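Local coordinates for MUTM (fpg) protein (Thermus thermophilus, PDB 1EE8) that is a MutM (Fpg) family protein that joins an N-terminal beta-sheet domain to a helical H2TH domain and a zinc finger holding a zinc ion, at residues 53-58 / 110-115; 160-165 / 207-212. One frame throughout, in Å; residues are numbered along the deposited sequence.

Contact 1 of 2, residues 53-58 / 110-115; sequences FLLFAL and GDYREI
In the N-terminal domain of this Fpg-family protein, F53 and L55 on strand 53-58 of the large mixed sheet pack against Y112 and I115 in the loop that leads from strand 103-108 to helix 117-120. No hydrogen bond crosses the interface; two apolar pairs join strand and loop. At one end, I115 slides past F53 in the opposite direction and brings its CG2 methyl obliquely to the outer end of the phenyl ring, 3.6 Å from CE2 and 3.8 Å from CZ of F53. That branch, rather than CG1, makes the touch because I115 has CG1 beside the backbone N (chi1 -34°, well short of the usual -60°) and CG2 anti to it. At the other end L55 and Y112 approach from opposite directions, and CD2 of L55 lies 3.3 Å from OH and 4.1 Å from CZ of Y112, again oblique to the ring.

The loop supplies its own order. Y112 and I115, at the two ends of a type I turn, both point toward the strand. Carbonyl O of G110 lies 3.5 Å above one face of the Y112 ring, offset toward its rim. D111 and R113 form a side-on salt bridge, with NE of R113 2.7 Å from OD1 of D111.

The phenol is tied to the sheet as well: E63, on the adjacent strand 62-67, bonds through OE1 to both Y112 OH and G110 N. V65 of that strand meets F53, L55 and I115, while L118 of helix 117-120 touches both F53 and Y112.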
# COMPACT_ATOMS: atom_id res chain seq x y z
N PHE A 53 -12.89 -16.22 -6.65
CA PHE A 53 -12.15 -15.24 -5.85
C PHE A 53 -12.87 -14.87 -4.58
O PHE A 53 -14.10 -14.79 -4.53
CB PHE A 53 -11.91 -13.94 -6.63
CG PHE A 53 -11.03 -14.09 -7.83
CD1 PHE A 53 -11.59 -14.31 -9.08
CD2 PHE A 53 -9.65 -13.98 -7.71
CE1 PHE A 53 -10.78 -14.40 -10.21
CE2 PHE A 53 -8.83 -14.08 -8.83
CZ PHE A 53 -9.39 -14.28 -10.08
N LEU A 54 -12.08 -14.63 -3.54
CA LEU A 54 -12.61 -14.22 -2.26
C LEU A 54 -12.15 -12.76 -2.15
O LEU A 54 -10.99 -12.45 -2.40
CB LEU A 54 -11.97 -15.07 -1.16
CG LEU A 54 -12.71 -15.27 0.15
CD1 LEU A 54 -14.11 -15.80 -0.10
CD2 LEU A 54 -11.91 -16.23 1.02
N LEU A 55 -13.07 -11.86 -1.81
CA LEU A 55 -12.71 -10.46 -1.68
C LEU A 55 -13.09 -9.89 -0.32
O LEU A 55 -14.26 -9.92 0.07
CB LEU A 55 -13.39 -9.62 -2.77
CG LEU A 55 -13.10 -9.87 -4.25
CD1 LEU A 55 -13.85 -11.10 -4.74
CD2 LEU A 55 -13.53 -8.65 -5.06
N PHE A 56 -12.10 -9.39 0.41
CA PHE A 56 -12.34 -8.77 1.70
C PHE A 56 -12.50 -7.28 1.43
O PHE A 56 -11.57 -6.63 0.94
CB PHE A 56 -11.15 -9.00 2.64
CG PHE A 56 -10.99 -10.42 3.08
CD1 PHE A 56 -11.56 -10.87 4.27
CD2 PHE A 56 -10.28 -11.33 2.30
CE1 PHE A 56 -11.43 -12.20 4.68
CE2 PHE A 56 -10.14 -12.66 2.70
CZ PHE A 56 -10.72 -13.09 3.89
N ALA A 57 -13.68 -6.74 1.71
CA ALA A 57 -13.94 -5.32 1.51
C ALA A 57 -13.47 -4.62 2.78
O ALA A 57 -13.94 -4.92 3.88
CB ALA A 57 -15.42 -5.06 1.28
N LEU A 58 -12.54 -3.68 2.62
CA LEU A 58 -11.97 -2.97 3.75
C LEU A 58 -12.33 -1.49 3.77
O LEU A 58 -12.34 -0.82 2.73
CB LEU A 58 -10.46 -3.14 3.74
CG LEU A 58 -10.05 -4.61 3.62
CD1 LEU A 58 -8.57 -4.72 3.33
CD2 LEU A 58 -10.43 -5.34 4.90
N GLY A 110 -12.18 -2.07 -6.79
CA GLY A 110 -12.50 -2.08 -8.20
C GLY A 110 -11.33 -2.15 -9.16
O GLY A 110 -11.50 -2.58 -10.31
N ASP A 111 -10.14 -1.74 -8.71
CA ASP A 111 -8.96 -1.75 -9.58
C ASP A 111 -8.43 -3.16 -9.80
O ASP A 111 -7.54 -3.63 -9.09
CB ASP A 111 -7.86 -0.86 -8.99
CG ASP A 111 -6.58 -0.88 -9.81
OD1 ASP A 111 -6.67 -1.05 -11.05
OD2 ASP A 111 -5.49 -0.70 -9.23
N TYR A 112 -8.98 -3.83 -10.81
CA TYR A 112 -8.59 -5.19 -11.11
C TYR A 112 -7.64 -5.32 -12.29
O TYR A 112 -7.51 -6.40 -12.89
CB TYR A 112 -9.85 -6.03 -11.34
CG TYR A 112 -10.80 -6.00 -10.16
CD1 TYR A 112 -12.18 -6.13 -10.35
CD2 TYR A 112 -10.33 -5.84 -8.86
CE1 TYR A 112 -13.06 -6.11 -9.27
CE2 TYR A 112 -11.21 -5.82 -7.77
CZ TYR A 112 -12.57 -5.95 -7.99
OH TYR A 112 -13.44 -5.94 -6.92
N ARG A 113 -6.95 -4.23 -12.62
CA ARG A 113 -5.99 -4.23 -13.72
C ARG A 113 -4.97 -5.35 -13.59
O ARG A 113 -4.40 -5.81 -14.58
CB ARG A 113 -5.25 -2.89 -13.78
CG ARG A 113 -6.07 -1.72 -14.32
CD ARG A 113 -5.28 -0.43 -14.26
NE ARG A 113 -4.93 -0.07 -12.89
CZ ARG A 113 -4.09 0.91 -12.57
NH1 ARG A 113 -3.83 1.17 -11.29
NH2 ARG A 113 -3.49 1.63 -13.51
N GLU A 114 -4.74 -5.79 -12.35
CA GLU A 114 -3.79 -6.87 -12.09
C GLU A 114 -4.50 -8.22 -12.04
O GLU A 114 -3.86 -9.26 -12.11
CB GLU A 114 -3.08 -6.62 -10.76
CG GLU A 114 -2.05 -5.49 -10.81
CD GLU A 114 -1.58 -5.07 -9.43
OE1 GLU A 114 -0.54 -4.38 -9.35
OE2 GLU A 114 -2.26 -5.40 -8.43
N ILE A 115 -5.82 -8.18 -11.94
CA ILE A 115 -6.64 -9.38 -11.88
C ILE A 115 -7.76 -9.26 -12.93
O ILE A 115 -8.94 -9.24 -12.60
CB ILE A 115 -7.28 -9.52 -10.48
CG1 ILE A 115 -6.32 -8.97 -9.42
CG2 ILE A 115 -7.58 -10.98 -10.18
CD1 ILE A 115 -6.96 -8.69 -8.09

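Contact 2 of 2, residues 160-165 / 207-212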
# COMPACT_ATOMS: atom_id res chain seq x y z
N GLY A 160 -15.21 -25.40 -12.05
CA GLY A 160 -13.95 -26.07 -12.32
C GLY A 160 -14.19 -27.52 -12.73
O GLY A 160 -15.31 -27.90 -13.08
N ASN A 161 -13.14 -28.33 -12.68
CA ASN A 161 -13.23 -29.73 -13.06
C ASN A 161 -14.29 -30.53 -12.34
O ASN A 161 -15.10 -31.22 -12.97
CB ASN A 161 -11.87 -30.40 -12.87
CG ASN A 161 -10.90 -30.07 -13.98
OD1 ASN A 161 -11.22 -30.19 -15.16
ND2 ASN A 161 -9.69 -29.65 -13.61
N ILE A 162 -14.30 -30.46 -11.01
CA ILE A 162 -15.26 -31.22 -10.21
C ILE A 162 -16.72 -30.99 -10.59
O ILE A 162 -17.43 -31.92 -10.96
CB ILE A 162 -15.09 -30.92 -8.70
CG1 ILE A 162 -13.72 -31.43 -8.23
CG2 ILE A 162 -16.21 -31.58 -7.90
CD1 ILE A 162 -13.47 -31.21 -6.76
N TYR A 163 -17.15 -29.74 -10.52
CA TYR A 163 -18.54 -29.44 -10.82
C TYR A 163 -18.91 -29.48 -12.28
O TYR A 163 -20.08 -29.68 -12.62
CB TYR A 163 -18.91 -28.12 -10.13
CG TYR A 163 -18.68 -28.27 -8.64
CD1 TYR A 163 -17.59 -27.67 -8.02
CD2 TYR A 163 -19.48 -29.13 -7.88
CE1 TYR A 163 -17.30 -27.92 -6.68
CE2 TYR A 163 -19.19 -29.39 -6.54
CZ TYR A 163 -18.10 -28.78 -5.95
OH TYR A 163 -17.80 -29.04 -4.63
N ALA A 164 -17.93 -29.30 -13.17
CA ALA A 164 -18.24 -29.41 -14.59
C ALA A 164 -18.53 -30.90 -14.82
O ALA A 164 -19.57 -31.26 -15.38
CB ALA A 164 -17.05 -28.98 -15.44
N ASP A 165 -17.62 -31.76 -14.37
CA ASP A 165 -17.80 -33.21 -14.52
C ASP A 165 -19.13 -33.67 -13.91
O ASP A 165 -19.90 -34.39 -14.54
CB ASP A 165 -16.65 -33.97 -13.83
CG ASP A 165 -15.34 -33.92 -14.62
OD1 ASP A 165 -15.26 -33.17 -15.62
OD2 ASP A 165 -14.39 -34.63 -14.24
N SER A 207 -16.53 -29.85 -1.53
CA SER A 207 -16.04 -31.22 -1.67
C SER A 207 -14.62 -31.47 -1.18
O SER A 207 -13.67 -30.81 -1.60
CB SER A 207 -16.11 -31.65 -3.14
OG SER A 207 -17.45 -31.65 -3.62
N THR A 208 -14.49 -32.44 -0.28
CA THR A 208 -13.18 -32.81 0.23
C THR A 208 -12.83 -34.10 -0.48
O THR A 208 -13.42 -35.15 -0.22
CB THR A 208 -13.20 -33.03 1.75
OG1 THR A 208 -13.47 -31.78 2.40
CG2 THR A 208 -11.85 -33.56 2.22
N LEU A 209 -11.87 -34.01 -1.39
CA LEU A 209 -11.43 -35.15 -2.18
C LEU A 209 -10.61 -36.16 -1.39
O LEU A 209 -10.60 -36.15 -0.15
CB LEU A 209 -10.63 -34.66 -3.39
CG LEU A 209 -11.31 -33.59 -4.25
CD1 LEU A 209 -10.42 -33.23 -5.43
CD2 LEU A 209 -12.66 -34.10 -4.73
N SER A 210 -9.92 -37.04 -2.11
CA SER A 210 -9.10 -38.07 -1.50
C SER A 210 -7.86 -37.46 -0.87
O SER A 210 -7.48 -37.82 0.24
CB SER A 210 -8.69 -39.10 -2.55
OG SER A 210 -7.98 -40.17 -1.96
N ASP A 211 -7.24 -36.52 -1.58
CA ASP A 211 -6.04 -35.86 -1.08
C ASP A 211 -6.32 -35.12 0.22
O ASP A 211 -5.40 -34.71 0.92
CB ASP A 211 -5.51 -34.87 -2.12
CG ASP A 211 -6.58 -33.92 -2.63
OD1 ASP A 211 -7.47 -33.54 -1.83
OD2 ASP A 211 -6.53 -33.54 -3.82
N GLN A 212 -7.60 -34.95 0.54
CA GLN A 212 -8.00 -34.25 1.76
C GLN A 212 -7.43 -32.83 1.74
O GLN A 212 -7.23 -32.21 2.78
CB GLN A 212 -7.48 -35.00 2.99
CG GLN A 212 -8.34 -34.83 4.23
CD GLN A 212 -9.59 -35.69 4.21
OE1 GLN A 212 -10.42 -35.62 5.11
NE2 GLN A 212 -9.72 -36.52 3.17
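Within the H2TH domain, two kinds of interaction join I162 and Y163, in the first turn of helix 161-170, to S207 and L209 in the irregular segment 207-212, and they illustrate how a helix start and a loop can share a polar and an apolar clasp. The polar one is a hydrogen bond between two hydroxyls, Y163 OH and S207 OG, 2.8 Å apart. Both hydroxyls have a further partner: Y163 OH also bonds E5 OE1, and S207 OG bonds H228 NE2. E5 OE1 reaches S207 N too, so one carboxylate oxygen ties the phenol to the loop backbone and fixes the end of the tyrosine in this buried setting.

The apolar clasp is made by branch ends. I162 and L209 reach toward each other tip to tip, CD1 of I162 lying 3.6 Å from CD2 and 3.9 Å from CD1 of L209. The isoleucine is extended in its outer part (chi2 -179°), which carries CD1 out from the helix to the leucine. Its other branch works within the helix: CG2 of I162 sits 3.8 Å above the plane of the Y163 ring, over the centre of one face.

Backbone bonding begins at the N-cap residue G160, whose O accepts from A164 N at 3.0 Å. Around the contact, helix 184-203 packs on Y163 through V197, L198 and A201, helix 146-152 meets A164 through L150 and L151, and D165 OD2 bonds H256 N on strand 254-257.

Along the chain the two contacts follow one another, both segments of contact 1 preceding both of contact 2, and they lie on opposite sides of its centre, with contact centres 25 Å apart and nearest atoms about 11 Å apart. Contact 1 belongs to the N-terminal sheet domain, contact 2 to the H2TH domain, so each ties strand or helix to loop in its own part of the protein. Helix 3-17 is common to both surroundings: V6, T9 and R10 of this helix touch L54 in segment 53-58, whereas E5 bonds to both segments of contact 2. The N-terminal helix therefore spans the two regions and bridges sheet and helical domain without any direct touch between the contacts.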